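PDB 4A02: lytic chitin monooxygenase from Enterococcus faecalis, which cleaves crystalline alpha- and beta-chitin oxidatively with a copper cofactor, yielding oxidised chitooligosaccharides and working in synergy with a chitinase. Local coordinates for residues Arg10-Gly14 / Ser15-Gly19; Thr41-Thr44 / Gly45-Ala48; Leu106-Lys109 / Asn110-Lys113; Asn133-Thr136 / Asp137-Gly140. All coordinates share one frame; numbering follows the deposited sequence.

Interaction 1: Arg10-Gly14 / Ser15-Gly19; sequences RAFFG and SSAGG
Phe12 and Gly18 meet face-on: the CA of Gly18 sits over one face of the Phe12 ring, 3.8 Å from the ring centroid and only 15° off its normal, a CH-pi contact displaced toward the rim. The ring gets there because its CG lies anti to the backbone N (chi1 172°), which swings the phenyl group toward the residues that follow, although the side chain sets out away from them. Ala17 completes the approach from the same part of the chain, its methyl CB lying 3.9 Å from Phe12 CE1, while Ala17 O reaches the ring obliquely. Phe13 is turned differently. Its CD1 presents the ring edge to Gly18 O at 3.5 Å, with the oxygen close to the ring plane.

The contact joins the short, weakly bonded helix around 10-13 to the residues that follow, which make a brief 3-10 turn at 16-17 in the fold of this AA10 lytic polysaccharide monooxygenase. Phe12 O is the polar focus, gripped twice by one residue: Ser15 N donates to it at 3.0 Å from well above the carbonyl plane, and Ser15 OG donates at 2.8 Å from much nearer that plane. With chi1 at 76°, OG sits between the backbone N and the carbonyl carbon of Ser15 and points back to Phe12 O; it also takes a weak bond from Ala17 N. Gly18 CA adds a CA-H...O contact with Phe12 O at 3.2 Å. Phe12 also meets the ring of Tyr3 and packs on Ala5, both of strand 2-6.

Interaction 2: Thr41-Thr44 / Gly45-Ala48; sequences TFIT and GKLA
Ile43 and Lys46 face each other across a tight reversal, joined first by a backbone hydrogen bond: Lys46 N donates to Ile43 O at 2.8 Å with an N-H...O angle of 147°. A single water adds a second, indirect link, accepting from Ile43 N and donating to Lys46 O, each at 2.9 Å, so the water bridges the two backbone groups.

The apolar contacts lie to two sides of this bond. Ile43 CG2 touches Lys46 CB at 4.0 Å, the two side chains crossing obliquely before the lysine leads away. Leu47 reaches back instead: its CD2 methyl comes within 3.6 Å of Ile43 O and equally near the carbonyl carbon of Phe42, and lies 4.2 Å from Phe42 CB. With CG anti to its own carbonyl carbon (chi1 -65°), Leu47 is sent back toward the peptide between Phe42 and Ile43, and it also packs on Leu106. Phe42 sets out away from 45-48, and its ring meets Tyr94 edge-to-face.

Thr44 in an extended conformation followed by Gly45 at positive phi (78°) makes this a type II beta turn from Ile43 to Lys46 with glycine at its third position, set in the long loop between strands 36-38 and 69-71.

Interaction 3: Leu106-Lys109 / Asn110-Lys113; sequences LDIK and NFDK
Phe111 turns its CG anti to its own carbonyl carbon (chi1 -64°), which folds the ring back over the residues before it, and in Ile108 a chi1 of -158° together with a chi2 of 65° turns the CD1 methyl onto one ring face. The two side chains cross at about a right angle, with Ile108 CD1 4.0 Å from Phe111 CG and displaced toward the rim. A second group meets the same ring in its plane: Asp107 O lies at the edge, 3.3 Å from Phe111 CD1. Leu106 adds a looser apolar touch through CD2.

The backbone forms a short 3-10 turn leading into a strand. Asn110 N donates to Asp107 O at 2.9 Å, and Phe111 N to Ile108 O at 3.0 Å. Asp107 starts the turn with its side chain as well, since OD1 accepts from Lys109 N at 3.0 Å, an Asx turn in which the N-H comes from above the carboxylate plane. The amide of Asn110 is tied back by a water that accepts from both its ND2 and Asp107 N. Lys109 and Asn110 run side by side, the CG of the lysine 3.6 Å from Asn110 OD1.

Phe111 then opens strand 111-120 and rests on Tyr94 and Thr96 of the antiparallel strand 88-96, while Ile108 packs on Phe42 from the loop between strands 36-38 and 69-71.

Interaction 4: Asn133-Thr136 / Asp137-Gly140; sequences NIPT and DRKG
Pro135 CG lies over one face of the Arg138 guanidinium, 3.7 Å from NH1, and Pro135 CB approaches the same nitrogen to 3.5 Å; at the guanidinium edge, in plane, sits Asp137 OD1. This is a type I beta turn, Pro135 to Arg138, at the end of strand 127-134, where the chain heads for strand 142-150 of the beta-sandwich. The turn is closed by Arg138 N donating to Pro135 O at 3.1 Å, nearly straight at 169°.

The arginine chain is bent at chi2 (-53°), which brings the guanidinium back beneath the proline instead of letting it extend. Its other nitrogens are also engaged: NE bonds to Thr96 O and NH2 has Asp112 as a second acidic partner, so the orientation of the group is fixed by Thr96, Asp112 and Asp137. Ile134 touches Leu76 of strand 74-82, Ile114 of strand 111-120 and Ile165 of strand 155-165.

Asp137, inside the turn, pairs with the next side chain in a salt bridge. Its OD1 receives Arg138 NH1 at 2.8 Å through the syn lone pair, with a donor angle of 160°, and the same oxygen stands 3.5 Å from Pro135 CB.

Interactions 2 and 3 are direct neighbours, about 10 Å between centres: Gly45 N probably bonds to Leu106 O, so a surface turn rests on a partly buried one leading into strand 111-120. Interaction 3 also reaches interaction 4, where a salt bridge joins Asp112 OD2 to Arg138 NH2 at 2.8 Å. Interaction 1 stands farther off but touches both 2 and 3 through Arg10, which lies against Ala48 and Leu106. Interaction 2 is a surface contact, whereas 1, 3 and 4 are partly buried. All four are local, yet their chemistry differs: aromatic packing on glycine and a doubly held carbonyl in 1, water and aliphatic contacts in 2, an aromatic-aliphatic crossing in 3, and charge pairing in 4.

Interaction 1: Arg10-Gly14 / Ser15-Gly19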
loop_
_atom_site.group_PDB
_atom_site.type_symbol
_atom_site.label_atom_id
_atom_site.label_comp_id
_atom_site.label_asym_id
_atom_site.label_seq_id
_atom_site.Cartn_x
_atom_site.Cartn_y
_atom_site.Cartn_z
ATOM N N ARG A 10 -2.172 -5.187 -2.474
ATOM C CA ARG A 10 -2.835 -6.378 -1.962
ATOM C C ARG A 10 -4.335 -6.303 -2.249
ATOM O O ARG A 10 -4.969 -7.264 -2.703
ATOM C CB ARG A 10 -2.498 -6.521 -0.493
ATOM C CG ARG A 10 -3.026 -7.787 0.158
ATOM C CD ARG A 10 -2.756 -7.800 1.642
ATOM N NE ARG A 10 -1.321 -7.941 1.911
ATOM C CZ ARG A 10 -0.812 -7.906 3.131
ATOM N NH1 ARG A 10 -1.587 -7.680 4.165
ATOM N NH2 ARG A 10 0.498 -8.057 3.307
ATOM N N ALA A 11 -4.909 -5.124 -1.964
ATOM C CA ALA A 11 -6.318 -4.861 -2.270
ATOM C C ALA A 11 -6.582 -4.915 -3.754
ATOM O O ALA A 11 -7.572 -5.526 -4.212
ATOM C CB ALA A 11 -6.695 -3.507 -1.670
ATOM N N PHE A 12 -5.737 -4.240 -4.547
ATOM C CA PHE A 12 -5.904 -4.243 -6.003
ATOM C C PHE A 12 -5.984 -5.644 -6.553
ATOM O O PHE A 12 -6.905 -5.992 -7.307
ATOM C CB PHE A 12 -4.735 -3.486 -6.615
ATOM C CG PHE A 12 -4.624 -3.550 -8.115
ATOM C CD1 PHE A 12 -5.410 -2.716 -8.922
ATOM C CD2 PHE A 12 -3.716 -4.384 -8.732
ATOM C CE1 PHE A 12 -5.239 -2.700 -10.285
ATOM C CE2 PHE A 12 -3.548 -4.364 -10.123
ATOM C CZ PHE A 12 -4.314 -3.516 -10.871
ATOM N N PHE A 13 -5.018 -6.510 -6.186
ATOM C CA PHE A 13 -4.992 -7.868 -6.702
ATOM C C PHE A 13 -6.165 -8.707 -6.208
ATOM O O PHE A 13 -6.462 -9.734 -6.821
ATOM C CB PHE A 13 -3.688 -8.544 -6.397
ATOM C CG PHE A 13 -2.546 -8.231 -7.354
ATOM C CD1 PHE A 13 -2.703 -8.145 -8.705
ATOM C CD2 PHE A 13 -1.274 -8.036 -6.861
ATOM C CE1 PHE A 13 -1.646 -7.947 -9.590
ATOM C CE2 PHE A 13 -0.206 -7.853 -7.768
ATOM C CZ PHE A 13 -0.415 -7.814 -9.082
ATOM N N GLY A 14 -6.823 -8.318 -5.120
ATOM C CA GLY A 14 -8.019 -9.025 -4.690
ATOM C C GLY A 14 -9.297 -8.574 -5.367
ATOM O O GLY A 14 -10.347 -9.142 -5.053
ATOM N N SER A 15 -9.240 -7.587 -6.228
ATOM C CA SER A 15 -10.398 -6.989 -6.867
ATOM C C SER A 15 -10.411 -7.324 -8.345
ATOM O O SER A 15 -9.422 -7.787 -8.908
ATOM C CB SER A 15 -10.361 -5.478 -6.702
ATOM O OG SER A 15 -9.428 -4.859 -7.573
ATOM N N SER A 16 -11.507 -6.991 -9.022
ATOM C CA SER A 16 -11.554 -7.183 -10.473
ATOM C C SER A 16 -10.535 -6.297 -11.143
ATOM O O SER A 16 -10.047 -6.690 -12.223
ATOM C CB SER A 16 -12.960 -6.847 -11.037
ATOM O OG SER A 16 -12.836 -5.472 -11.347
ATOM N N ALA A 17 -10.202 -5.149 -10.607
ATOM C CA ALA A 17 -9.200 -4.288 -11.230
ATOM C C ALA A 17 -7.855 -4.979 -11.336
ATOM O O ALA A 17 -7.052 -4.660 -12.236
ATOM C CB ALA A 17 -9.110 -2.961 -10.457
ATOM N N GLY A 18 -7.599 -5.915 -10.443
ATOM C CA GLY A 18 -6.392 -6.650 -10.431
ATOM C C GLY A 18 -6.504 -8.106 -10.826
ATOM O O GLY A 18 -5.599 -8.897 -10.589
ATOM N N GLY A 19 -7.601 -8.523 -11.407
ATOM C CA GLY A 19 -7.785 -9.875 -11.858
ATOM C C GLY A 19 -8.158 -10.884 -10.835
ATOM O O GLY A 19 -8.098 -12.075 -11.121
#

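Interaction 2: Thr41-Thr44 / Gly45-Ala48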
loop_
_atom_site.group_PDB
_atom_site.type_symbol
_atom_site.label_atom_id
_atom_site.label_comp_id
_atom_site.label_asym_id
_atom_site.label_seq_id
_atom_site.Cartn_x
_atom_site.Cartn_y
_atom_site.Cartn_z
ATOM N N THR A 41 -2.669 7.107 11.060
ATOM C CA THR A 41 -3.226 5.861 11.559
ATOM C C THR A 41 -2.239 4.776 11.194
ATOM O O THR A 41 -2.060 4.483 10.011
ATOM C CB THR A 41 -4.593 5.571 10.958
ATOM O OG1 THR A 41 -5.505 6.619 11.264
ATOM C CG2 THR A 41 -5.200 4.294 11.510
ATOM N N PHE A 42 -1.583 4.191 12.194
ATOM C CA PHE A 42 -0.611 3.130 11.979
ATOM C C PHE A 42 -0.796 2.077 13.087
ATOM O O PHE A 42 0.106 1.841 13.876
ATOM C CB PHE A 42 0.794 3.659 11.951
ATOM C CG PHE A 42 1.128 4.546 10.766
ATOM C CD1 PHE A 42 1.552 3.981 9.576
ATOM C CD2 PHE A 42 1.002 5.909 10.835
ATOM C CE1 PHE A 42 1.839 4.772 8.487
ATOM C CE2 PHE A 42 1.296 6.688 9.739
ATOM C CZ PHE A 42 1.714 6.127 8.556
ATOM N N ILE A 43 -1.962 1.451 13.105
ATOM C CA ILE A 43 -2.341 0.573 14.194
ATOM C C ILE A 43 -1.792 -0.830 13.923
ATOM O O ILE A 43 -2.024 -1.412 12.867
ATOM C CB ILE A 43 -3.865 0.513 14.330
ATOM C CG1 ILE A 43 -4.477 1.905 14.573
ATOM C CG2 ILE A 43 -4.302 -0.499 15.368
ATOM C CD1 ILE A 43 -5.936 1.989 14.227
ATOM N N THR A 44 -1.049 -1.352 14.896
ATOM C CA THR A 44 -0.449 -2.670 14.717
ATOM C C THR A 44 -1.517 -3.701 14.448
ATOM O O THR A 44 -2.559 -3.757 15.102
ATOM C CB THR A 44 0.365 -3.034 15.948
ATOM O OG1 THR A 44 1.433 -2.088 15.977
ATOM C CG2 THR A 44 0.920 -4.439 15.894
ATOM N N GLY A 45 -1.269 -4.513 13.400
ATOM C CA GLY A 45 -2.199 -5.502 12.964
ATOM C C GLY A 45 -3.352 -5.019 12.148
ATOM O O GLY A 45 -4.206 -5.820 11.755
ATOM N N LYS A 46 -3.368 -3.716 11.879
ATOM C CA LYS A 46 -4.431 -3.082 11.140
ATOM C C LYS A 46 -3.885 -2.139 10.083
ATOM O O LYS A 46 -4.533 -1.195 9.671
ATOM C CB LYS A 46 -5.425 -2.350 12.037
ATOM C CG LYS A 46 -6.071 -3.377 13.038
ATOM C CD LYS A 46 -7.402 -3.017 13.470
ATOM C CE LYS A 46 -7.880 -4.295 14.245
ATOM N NZ LYS A 46 -8.898 -5.184 13.568
ATOM N N LEU A 47 -2.641 -2.390 9.632
ATOM C CA LEU A 47 -2.070 -1.517 8.581
ATOM C C LEU A 47 -2.760 -1.773 7.261
ATOM O O LEU A 47 -3.176 -0.847 6.549
ATOM C CB LEU A 47 -0.559 -1.758 8.444
ATOM C CG LEU A 47 0.276 -1.362 9.665
ATOM C CD1 LEU A 47 1.755 -1.468 9.256
ATOM C CD2 LEU A 47 -0.067 -0.013 10.198
ATOM N N ALA A 48 -2.871 -3.034 6.837
ATOM C CA ALA A 48 -3.410 -3.304 5.490
ATOM C C ALA A 48 -4.871 -2.894 5.361
ATOM O O ALA A 48 -5.293 -2.487 4.274
ATOM C CB ALA A 48 -3.198 -4.753 5.143
HETATM O O HOH W 1 -3.668 1.276 10.828
#

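Interaction 3: Leu106-Lys109 / Asn110-Lys113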
loop_
_atom_site.group_PDB
_atom_site.type_symbol
_atom_site.label_atom_id
_atom_site.label_comp_id
_atom_site.label_asym_id
_atom_site.label_seq_id
_atom_site.Cartn_x
_atom_site.Cartn_y
_atom_site.Cartn_z
ATOM N N LEU A 106 1.306 -7.118 10.922
ATOM C CA LEU A 106 2.150 -6.020 10.527
ATOM C C LEU A 106 2.204 -4.939 11.594
ATOM O O LEU A 106 1.214 -4.507 12.126
ATOM C CB LEU A 106 1.680 -5.404 9.217
ATOM C CG LEU A 106 1.750 -6.295 7.993
ATOM C CD1 LEU A 106 1.093 -5.604 6.795
ATOM C CD2 LEU A 106 3.170 -6.711 7.634
ATOM N N ASP A 107 3.418 -4.428 11.842
ATOM C CA ASP A 107 3.682 -3.397 12.817
ATOM C C ASP A 107 4.602 -2.377 12.160
ATOM O O ASP A 107 5.637 -2.751 11.635
ATOM C CB ASP A 107 4.309 -4.019 14.062
ATOM C CG ASP A 107 4.558 -3.060 15.202
ATOM O OD1 ASP A 107 4.749 -1.850 14.982
ATOM O OD2 ASP A 107 4.585 -3.585 16.368
ATOM N N ILE A 108 4.212 -1.099 12.148
ATOM C CA ILE A 108 4.996 -0.078 11.465
ATOM C C ILE A 108 6.405 0.045 12.033
ATOM O O ILE A 108 7.291 0.517 11.310
ATOM C CB ILE A 108 4.254 1.272 11.430
ATOM C CG1 ILE A 108 4.723 2.202 10.313
ATOM C CG2 ILE A 108 4.294 1.956 12.806
ATOM C CD1 ILE A 108 4.454 1.719 8.931
ATOM N N LYS A 109 6.639 -0.371 13.261
ATOM C CA LYS A 109 7.997 -0.297 13.804
ATOM C C LYS A 109 8.953 -1.165 13.013
ATOM O O LYS A 109 10.168 -0.971 13.085
ATOM C CB LYS A 109 8.019 -0.755 15.274
ATOM C CG LYS A 109 7.965 -2.290 15.521
ATOM C CD LYS A 109 7.887 -2.676 17.007
ATOM C CE LYS A 109 7.630 -4.126 17.314
ATOM N NZ LYS A 109 7.660 -4.653 18.663
ATOM N N ASN A 110 8.431 -2.164 12.288
ATOM C CA ASN A 110 9.233 -3.082 11.493
ATOM C C ASN A 110 9.506 -2.586 10.081
ATOM O O ASN A 110 10.024 -3.362 9.265
ATOM C CB ASN A 110 8.572 -4.443 11.456
ATOM C CG ASN A 110 8.522 -5.075 12.817
ATOM O OD1 ASN A 110 9.427 -4.923 13.614
ATOM N ND2 ASN A 110 7.402 -5.778 13.091
ATOM N N PHE A 111 9.183 -1.332 9.809
ATOM C CA PHE A 111 9.349 -0.678 8.520
ATOM C C PHE A 111 10.328 0.486 8.645
ATOM O O PHE A 111 10.405 1.122 9.700
ATOM C CB PHE A 111 8.045 -0.142 7.967
ATOM C CG PHE A 111 6.957 -1.116 7.611
ATOM C CD1 PHE A 111 6.327 -1.916 8.522
ATOM C CD2 PHE A 111 6.518 -1.186 6.279
ATOM C CE1 PHE A 111 5.273 -2.738 8.175
ATOM C CE2 PHE A 111 5.474 -2.027 5.912
ATOM C CZ PHE A 111 4.856 -2.810 6.869
ATOM N N ASP A 112 10.969 0.797 7.528
ATOM C CA ASP A 112 11.679 2.059 7.332
ATOM C C ASP A 112 10.866 2.929 6.394
ATOM O O ASP A 112 10.327 2.449 5.395
ATOM C CB ASP A 112 13.056 1.844 6.696
ATOM C CG ASP A 112 14.038 1.050 7.585
ATOM O OD1 ASP A 112 13.960 1.191 8.814
ATOM O OD2 ASP A 112 14.846 0.304 7.021
ATOM N N LYS A 113 10.869 4.235 6.646
ATOM C CA LYS A 113 10.325 5.191 5.700
ATOM C C LYS A 113 11.313 5.442 4.582
ATOM O O LYS A 113 12.498 5.684 4.870
ATOM C CB LYS A 113 9.946 6.516 6.388
ATOM C CG LYS A 113 9.133 7.398 5.470
ATOM C CD LYS A 113 8.604 8.630 6.172
ATOM C CE LYS A 113 7.537 9.286 5.351
ATOM N NZ LYS A 113 7.126 10.613 5.810
HETATM O O HOH W 2 5.635 -6.274 10.595
HETATM O O HOH W 3 11.179 1.603 12.193
#

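Interaction 4: Asn133-Thr136 / Asp137-Gly140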
loop_
_atom_site.group_PDB
_atom_site.type_symbol
_atom_site.label_atom_id
_atom_site.label_comp_id
_atom_site.label_asym_id
_atom_site.label_seq_id
_atom_site.Cartn_x
_atom_site.Cartn_y
_atom_site.Cartn_z
ATOM N N ASN A 133 12.959 4.767 -4.016
ATOM C CA ASN A 133 14.180 4.001 -3.948
ATOM C C ASN A 133 14.046 2.858 -2.987
ATOM O O ASN A 133 13.944 3.035 -1.772
ATOM C CB ASN A 133 15.379 4.871 -3.587
ATOM C CG ASN A 133 15.664 5.872 -4.672
ATOM O OD1 ASN A 133 15.685 5.496 -5.851
ATOM N ND2 ASN A 133 15.922 7.079 -4.245
ATOM N N ILE A 134 14.059 1.623 -3.503
ATOM C CA ILE A 134 14.053 0.438 -2.680
ATOM C C ILE A 134 15.456 0.233 -2.139
ATOM O O ILE A 134 16.405 0.093 -2.933
ATOM C CB ILE A 134 13.562 -0.781 -3.466
ATOM C CG1 ILE A 134 12.184 -0.546 -4.057
ATOM C CG2 ILE A 134 13.655 -2.038 -2.622
ATOM C CD1 ILE A 134 11.087 -0.245 -3.050
ATOM N N PRO A 135 15.657 0.201 -0.815
ATOM C CA PRO A 135 17.034 0.087 -0.283
ATOM C C PRO A 135 17.727 -1.130 -0.788
ATOM O O PRO A 135 17.156 -2.218 -0.929
ATOM C CB PRO A 135 16.814 0.087 1.227
ATOM C CG PRO A 135 15.505 0.811 1.429
ATOM C CD PRO A 135 14.659 0.375 0.261
ATOM N N THR A 136 19.025 -0.980 -1.059
ATOM C CA THR A 136 19.782 -2.024 -1.689
ATOM C C THR A 136 20.046 -3.253 -0.834
ATOM O O THR A 136 20.432 -4.261 -1.408
ATOM C CB THR A 136 21.097 -1.454 -2.285
ATOM O OG1 THR A 136 21.833 -0.910 -1.259
ATOM C CG2 THR A 136 20.741 -0.395 -3.295
ATOM N N ASP A 137 19.833 -3.198 0.465
ATOM C CA ASP A 137 19.978 -4.362 1.288
ATOM C C ASP A 137 18.806 -5.310 1.146
ATOM O O ASP A 137 18.916 -6.466 1.568
ATOM C CB ASP A 137 20.149 -4.039 2.788
ATOM C CG ASP A 137 18.951 -3.426 3.441
ATOM O OD1 ASP A 137 18.108 -2.817 2.769
ATOM O OD2 ASP A 137 18.866 -3.542 4.713
ATOM N N ARG A 138 17.665 -4.868 0.634
ATOM C CA ARG A 138 16.461 -5.684 0.789
ATOM C C ARG A 138 16.497 -6.911 -0.116
ATOM O O ARG A 138 16.890 -6.848 -1.272
ATOM C CB ARG A 138 15.207 -4.856 0.476
ATOM C CG ARG A 138 14.966 -3.718 1.421
ATOM C CD ARG A 138 14.962 -4.139 2.865
ATOM N NE ARG A 138 14.215 -3.246 3.754
ATOM C CZ ARG A 138 14.657 -2.128 4.268
ATOM N NH1 ARG A 138 15.895 -1.684 4.070
ATOM N NH2 ARG A 138 13.820 -1.407 5.009
ATOM N N LYS A 139 15.982 -8.010 0.413
ATOM C CA LYS A 139 15.858 -9.258 -0.320
ATOM C C LYS A 139 14.687 -10.041 0.233
ATOM O O LYS A 139 14.437 -9.994 1.453
ATOM C CB LYS A 139 17.125 -10.094 -0.251
ATOM C CG LYS A 139 17.227 -11.207 -1.239
ATOM C CD LYS A 139 18.524 -11.870 -1.323
ATOM C CE LYS A 139 18.589 -13.010 -2.313
ATOM N NZ LYS A 139 19.811 -13.867 -2.024
ATOM N N GLY A 140 14.003 -10.752 -0.641
ATOM C CA GLY A 140 12.939 -11.664 -0.236
ATOM C C GLY A 140 11.589 -10.966 -0.128
ATOM O O GLY A 140 11.368 -9.891 -0.661
#